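PDB 3SIR: caspase subunit p21 from Drosophila melanogaster, which cleaves protein substrates with an active-site cysteine as an effector caspase, taking part in the caspase cascade that executes apoptosis. Local coordinates for residues G206-I211 with L249-F255; V218-A223 with Q241-I245. The protein carries 1 engineered substitution. All blocks are in the same frame, centred on the assembly; numbering follows the deposited sequence.

Interaction 1. Residues G206-I211 with L249-F255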
loop_
_atom_site.group_PDB
_atom_site.type_symbol
_atom_site.label_atom_id
_atom_site.label_comp_id
_atom_site.label_asym_id
_atom_site.label_seq_id
_atom_site.Cartn_x
_atom_site.Cartn_y
_atom_site.Cartn_z
ATOM N N GLY A 206 -13.908 6.917 9.345
ATOM C CA GLY A 206 -13.964 7.423 7.975
ATOM C C GLY A 206 -13.668 8.909 7.872
ATOM O O GLY A 206 -13.038 9.367 6.918
ATOM N N LYS A 207 -14.158 9.673 8.843
ATOM C CA LYS A 207 -14.155 11.128 8.753
ATOM C C LYS A 207 -13.177 11.722 9.758
ATOM O O LYS A 207 -12.768 12.880 9.639
ATOM C CB LYS A 207 -15.561 11.675 9.003
ATOM C CG LYS A 207 -16.309 12.057 7.731
ATOM C CD LYS A 207 -17.438 13.030 8.026
ATOM C CE LYS A 207 -18.087 13.531 6.745
ATOM N NZ LYS A 207 -19.257 12.703 6.333
ATOM N N ARG A 208 -12.779 10.905 10.727
ATOM C CA ARG A 208 -11.896 11.347 11.798
ATOM C C ARG A 208 -10.431 11.295 11.372
ATOM O O ARG A 208 -9.612 12.078 11.854
ATOM C CB ARG A 208 -12.125 10.498 13.052
ATOM C CG ARG A 208 -13.599 10.304 13.410
ATOM C CD ARG A 208 -13.769 9.540 14.719
ATOM N NE ARG A 208 -14.981 9.940 15.429
ATOM C CZ ARG A 208 -15.268 9.596 16.680
ATOM N NH1 ARG A 208 -14.458 8.790 17.356
ATOM N NH2 ARG A 208 -16.363 10.067 17.266
ATOM N N LEU A 209 -10.138 10.477 10.365
ATOM C CA LEU A 209 -8.830 9.840 10.232
ATOM C C LEU A 209 -8.376 9.782 8.775
ATOM O O LEU A 209 -9.190 9.586 7.873
ATOM C CB LEU A 209 -8.881 8.423 10.806
ATOM C CG LEU A 209 -8.273 8.217 12.192
ATOM C CD1 LEU A 209 -8.596 6.815 12.684
ATOM C CD2 LEU A 209 -6.773 8.434 12.129
ATOM N N ASP A 210 -7.066 9.837 8.560
ATOM C CA ASP A 210 -6.521 9.828 7.205
ATOM C C ASP A 210 -6.401 8.408 6.656
ATOM O O ASP A 210 -6.224 7.454 7.416
ATOM C CB ASP A 210 -5.172 10.555 7.155
ATOM C CG ASP A 210 -3.994 9.634 7.413
ATOM O OD1 ASP A 210 -3.255 9.329 6.452
ATOM O OD2 ASP A 210 -3.773 9.258 8.584
ATOM N N ILE A 211 -6.532 8.270 5.341
ATOM C CA ILE A 211 -6.881 6.993 4.729
ATOM C C ILE A 211 -5.967 5.849 5.172
ATOM O O ILE A 211 -6.433 4.736 5.431
ATOM C CB ILE A 211 -6.893 7.095 3.194
ATOM C CG1 ILE A 211 -7.452 5.814 2.566
ATOM C CG2 ILE A 211 -5.504 7.406 2.668
ATOM C CD1 ILE A 211 -8.940 5.621 2.790
ATOM N N LEU A 249 -0.147 7.442 -3.202
ATOM C CA LEU A 249 -0.683 8.727 -2.787
ATOM C C LEU A 249 0.481 9.691 -2.594
ATOM O O LEU A 249 1.504 9.322 -2.031
ATOM C CB LEU A 249 -1.487 8.586 -1.496
ATOM C CG LEU A 249 -2.695 7.646 -1.531
ATOM C CD1 LEU A 249 -3.647 7.991 -0.397
ATOM C CD2 LEU A 249 -3.422 7.728 -2.862
ATOM N N THR A 250 0.394 10.857 -3.221
ATOM C CA THR A 250 1.381 11.902 -3.000
ATOM C C THR A 250 1.034 12.795 -1.806
ATOM O O THR A 250 1.838 13.647 -1.423
ATOM C CB THR A 250 1.573 12.766 -4.261
ATOM O OG1 THR A 250 0.294 13.210 -4.729
ATOM C CG2 THR A 250 2.258 11.964 -5.360
ATOM N N ARG A 251 -0.102 12.526 -1.159
ATOM C CA ARG A 251 -0.640 13.415 -0.128
ATOM C C ARG A 251 -1.566 12.711 0.861
ATOM O O ARG A 251 -2.164 11.684 0.546
ATOM C CB ARG A 251 -1.380 14.597 -0.766
ATOM C CG ARG A 251 -0.889 14.978 -2.159
ATOM C CD ARG A 251 -1.021 16.473 -2.404
ATOM N NE ARG A 251 -1.444 16.770 -3.770
ATOM C CZ ARG A 251 -1.859 17.964 -4.182
ATOM N NH1 ARG A 251 -1.846 18.994 -3.348
ATOM N NH2 ARG A 251 -2.314 18.117 -5.420
ATOM N N ILE A 252 -1.794 13.356 2.002
ATOM C CA ILE A 252 -2.707 12.857 3.027
ATOM C C ILE A 252 -4.163 12.999 2.604
ATOM O O ILE A 252 -4.692 14.114 2.542
ATOM C CB ILE A 252 -2.542 13.651 4.336
ATOM C CG1 ILE A 252 -1.095 13.585 4.825
ATOM C CG2 ILE A 252 -3.515 13.168 5.405
ATOM C CD1 ILE A 252 -0.702 14.770 5.672
ATOM N N LEU A 253 -4.849 11.866 2.496
ATOM C CA LEU A 253 -6.246 11.858 2.076
ATOM C C LEU A 253 -7.164 11.765 3.291
ATOM O O LEU A 253 -7.048 10.842 4.091
ATOM C CB LEU A 253 -6.499 10.695 1.111
ATOM C CG LEU A 253 -7.931 10.253 0.792
ATOM C CD1 LEU A 253 -8.888 11.422 0.841
ATOM C CD2 LEU A 253 -7.977 9.600 -0.581
ATOM N N ARG A 254 -8.076 12.721 3.425
ATOM C CA ARG A 254 -9.069 12.680 4.494
ATOM C C ARG A 254 -10.421 13.215 4.029
ATOM O O ARG A 254 -10.537 14.371 3.618
ATOM C CB ARG A 254 -8.585 13.462 5.715
ATOM C CG ARG A 254 -9.287 13.083 7.010
ATOM C CD ARG A 254 -8.774 13.909 8.176
ATOM N NE ARG A 254 -7.397 13.567 8.534
ATOM C CZ ARG A 254 -6.332 13.878 7.801
ATOM N NH1 ARG A 254 -6.479 14.488 6.632
ATOM N NH2 ARG A 254 -5.117 13.550 8.224
ATOM N N PHE A 255 -11.429 12.348 4.066
ATOM C CA PHE A 255 -12.777 12.701 3.642
ATOM C C PHE A 255 -13.355 13.759 4.567
ATOM O O PHE A 255 -14.027 13.433 5.546
ATOM C CB PHE A 255 -13.676 11.463 3.652
ATOM C CG PHE A 255 -13.179 10.343 2.778
ATOM C CD1 PHE A 255 -13.339 10.396 1.403
ATOM C CD2 PHE A 255 -12.581 9.225 3.335
ATOM C CE1 PHE A 255 -12.877 9.376 0.597
ATOM C CE2 PHE A 255 -12.143 8.184 2.536
ATOM C CZ PHE A 255 -12.284 8.264 1.164
#

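Interaction 2. Residues V218-A223 with Q241-I245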
loop_
_atom_site.group_PDB
_atom_site.type_symbol
_atom_site.label_atom_id
_atom_site.label_comp_id
_atom_site.label_asym_id
_atom_site.label_seq_id
_atom_site.Cartn_x
_atom_site.Cartn_y
_atom_site.Cartn_z
ATOM N N VAL A 218 -7.759 -1.329 9.490
ATOM C CA VAL A 218 -8.483 -2.380 8.783
ATOM C C VAL A 218 -7.620 -3.638 8.703
ATOM O O VAL A 218 -8.133 -4.757 8.641
ATOM C CB VAL A 218 -8.872 -1.934 7.355
ATOM C CG1 VAL A 218 -9.430 -3.107 6.562
ATOM C CG2 VAL A 218 -9.873 -0.791 7.403
ATOM N N CYS A 219 -6.305 -3.435 8.684
ATOM C CA CYS A 219 -5.336 -4.527 8.648
ATOM C C CYS A 219 -5.172 -5.171 10.023
ATOM O O CYS A 219 -5.355 -6.380 10.181
ATOM C CB CYS A 219 -3.985 -4.006 8.158
ATOM S SG CYS A 219 -3.908 -3.744 6.373
ATOM N N GLN A 220 -4.817 -4.356 11.013
ATOM C CA GLN A 220 -4.928 -4.749 12.413
ATOM C C GLN A 220 -6.087 -5.716 12.623
ATOM O O GLN A 220 -5.880 -6.865 13.016
ATOM C CB GLN A 220 -5.126 -3.517 13.293
ATOM C CG GLN A 220 -5.281 -3.823 14.766
ATOM C CD GLN A 220 -4.880 -2.650 15.638
ATOM O OE1 GLN A 220 -3.993 -1.870 15.282
ATOM N NE2 GLN A 220 -5.534 -2.518 16.789
ATOM N N ARG A 221 -7.298 -5.257 12.315
ATOM C CA ARG A 221 -8.508 -5.919 12.780
ATOM C C ARG A 221 -8.706 -7.297 12.158
ATOM O O ARG A 221 -9.076 -8.241 12.854
ATOM C CB ARG A 221 -9.745 -5.043 12.578
ATOM C CG ARG A 221 -10.326 -4.519 13.884
ATOM C CD ARG A 221 -11.849 -4.426 13.851
ATOM N NE ARG A 221 -12.355 -3.322 14.667
ATOM C CZ ARG A 221 -12.281 -3.272 15.996
ATOM N NH1 ARG A 221 -11.748 -4.282 16.673
ATOM N NH2 ARG A 221 -12.723 -2.203 16.648
ATOM N N VAL A 222 -8.347 -7.448 10.887
ATOM C CA VAL A 222 -8.436 -8.755 10.239
ATOM C C VAL A 222 -7.278 -9.665 10.632
ATOM O O VAL A 222 -7.303 -10.867 10.357
ATOM C CB VAL A 222 -8.503 -8.643 8.704
ATOM C CG1 VAL A 222 -8.103 -7.250 8.257
ATOM C CG2 VAL A 222 -7.635 -9.714 8.050
ATOM N N ALA A 223 -6.266 -9.082 11.269
ATOM C CA ALA A 223 -5.146 -9.857 11.789
ATOM C C ALA A 223 -5.365 -10.215 13.255
ATOM O O ALA A 223 -5.281 -11.381 13.639
ATOM C CB ALA A 223 -3.842 -9.099 11.609
ATOM N N GLN A 241 -3.975 -13.850 3.155
ATOM C CA GLN A 241 -5.206 -13.253 3.661
ATOM C C GLN A 241 -4.942 -12.359 4.869
ATOM O O GLN A 241 -5.280 -12.704 6.001
ATOM C CB GLN A 241 -6.223 -14.344 4.006
ATOM C CG GLN A 241 -6.384 -14.605 5.498
ATOM C CD GLN A 241 -5.292 -15.492 6.072
ATOM O OE1 GLN A 241 -4.119 -15.117 6.090
ATOM N NE2 GLN A 241 -5.690 -16.628 6.637
ATOM N N ILE A 242 -4.228 -11.262 4.633
ATOM C CA ILE A 242 -4.459 -10.014 5.352
ATOM C C ILE A 242 -4.401 -8.873 4.344
ATOM O O ILE A 242 -3.803 -9.018 3.278
ATOM C CB ILE A 242 -3.405 -9.792 6.458
ATOM C CG1 ILE A 242 -3.618 -8.445 7.154
ATOM C CG2 ILE A 242 -1.994 -9.873 5.887
ATOM C CD1 ILE A 242 -2.351 -7.860 7.746
ATOM N N PRO A 243 -5.083 -7.756 4.635
ATOM C CA PRO A 243 -5.147 -6.757 3.578
ATOM C C PRO A 243 -3.772 -6.223 3.183
ATOM O O PRO A 243 -2.889 -6.061 4.026
ATOM C CB PRO A 243 -6.015 -5.661 4.194
ATOM C CG PRO A 243 -6.946 -6.413 5.078
ATOM C CD PRO A 243 -6.157 -7.577 5.627
ATOM N N CYS A 244 -3.569 -6.084 1.879
ATOM C CA CYS A 244 -2.284 -5.684 1.334
ATOM C C CYS A 244 -2.453 -4.355 0.608
ATOM O O CYS A 244 -2.951 -4.307 -0.520
ATOM C CB CYS A 244 -1.771 -6.755 0.370
ATOM S SG CYS A 244 -0.838 -6.102 -1.029
ATOM N N ILE A 245 -2.136 -3.266 1.297
ATOM C CA ILE A 245 -2.407 -1.947 0.746
ATOM C C ILE A 245 -1.176 -1.431 0.019
ATOM O O ILE A 245 -0.067 -1.500 0.548
ATOM C CB ILE A 245 -2.805 -0.950 1.841
ATOM C CG1 ILE A 245 -4.168 -1.328 2.427
ATOM C CG2 ILE A 245 -2.827 0.463 1.281
ATOM C CD1 ILE A 245 -4.197 -1.332 3.939
#

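Interaction 1. Residues G206-I211 with L249-F255
This is a buried loop-to-tail contact beside the dimer interface of the caspase fold: the turn between helices 193-205 and 211-223 meets the extended segment that leaves strand 244-247 toward the C-terminus. One hydrogen bond joins the backbones, Ile211 N to Leu253 O at 2.9 Å. Because Ile211 is in the first turn of its helix, its NH has no acceptor within that helix, and a carbonyl from the tail supplies one. The same oxygen takes a CA-H...O contact from Asp210, CA to Leu253 O 3.3 Å. Asp210 holds the N-cap position, which suits a short acidic side chain, and its OD2 is hydrogen-bonded to the Thr213 hydroxyl OG1. Its CB packs over one face of the Arg254 guanidinium, 3.2 Å from NH2. Asp210 OD2 lies 4.5 Å from Arg254 NH2 and well out of the guanidinium plane, so the two charges are near each other without forming a salt bridge. Branched Ile211 points at the tail and spreads over it: CG2 lies 3.6 Å from Leu249 CD1 and 3.8 Å from Leu253 CB, while CD1 sits 4.1 Å from Phe255 CE2. At the far end, the Phe255 ring presents its edge to Gly206, whose O is 3.6 Å from CD2; glycine, the first residue to leave helix 193-205, brings its bare backbone close. Across the interface, Ile252 packs on Phe217 of the second subunit. The contact seems to rest largely on van der Waals packing, by Ile211 and Phe255 above all, with one backbone hydrogen bond, while the charges of Asp210 and Arg254 add at most a loose attraction.

Interaction 2. Residues V218-A223 with Q241-I245
In the caspase fold, helices pack against a central beta-sheet, and here the last turns of helix 211-223 lie on the residues leading into strand 244-247. No hydrogen bond crosses; the contact is apolar. Pro243 sits at its centre, a compact ring with no NH to leave unsatisfied, its CB directed at the helix. Val222 points back, and Val222 CG2 lies 4.3 Å from Ile242 CG1. Ile242 has both chi angles t; this extended form carries CD1 to Cys219 CB (4.2 Å) and to Ala223 CB (4.3 Å), where alanine's small size leaves room. Ile245, m at chi1, aims its CA-to-CB bond at the helix, and its backbone pairs with an antiparallel strand of the second subunit, continuing the sheet across the dimer. Cys219, also m, sets its sulphur over the notch between the proline and isoleucine side chains: SG is 3.6 Å from Pro243 CB and 3.4 Å from Ile245 CD1.

How the interactions relate
Following the chain from the N terminus, helix 193-205 ends and residues 206-211 provide the first half of interaction 1. Helix 211-223 starts there and, further along, supplies 218-223 to interaction 2. After an excursion that includes the unmodelled residues 227-240, the chain returns at 241-245 and closes the inner loop, then runs through strand 244-247 to 249-255, which closes the outer one. Interaction 2 is therefore nested within interaction 1, with centres about 18 Å apart. All four segments lie in the part that probably becomes the p12 subunit. Together they fasten both ends of helix 211-223 to the strand and its flanking segments, at the side of the sheet where the second subunit also touches both contacts.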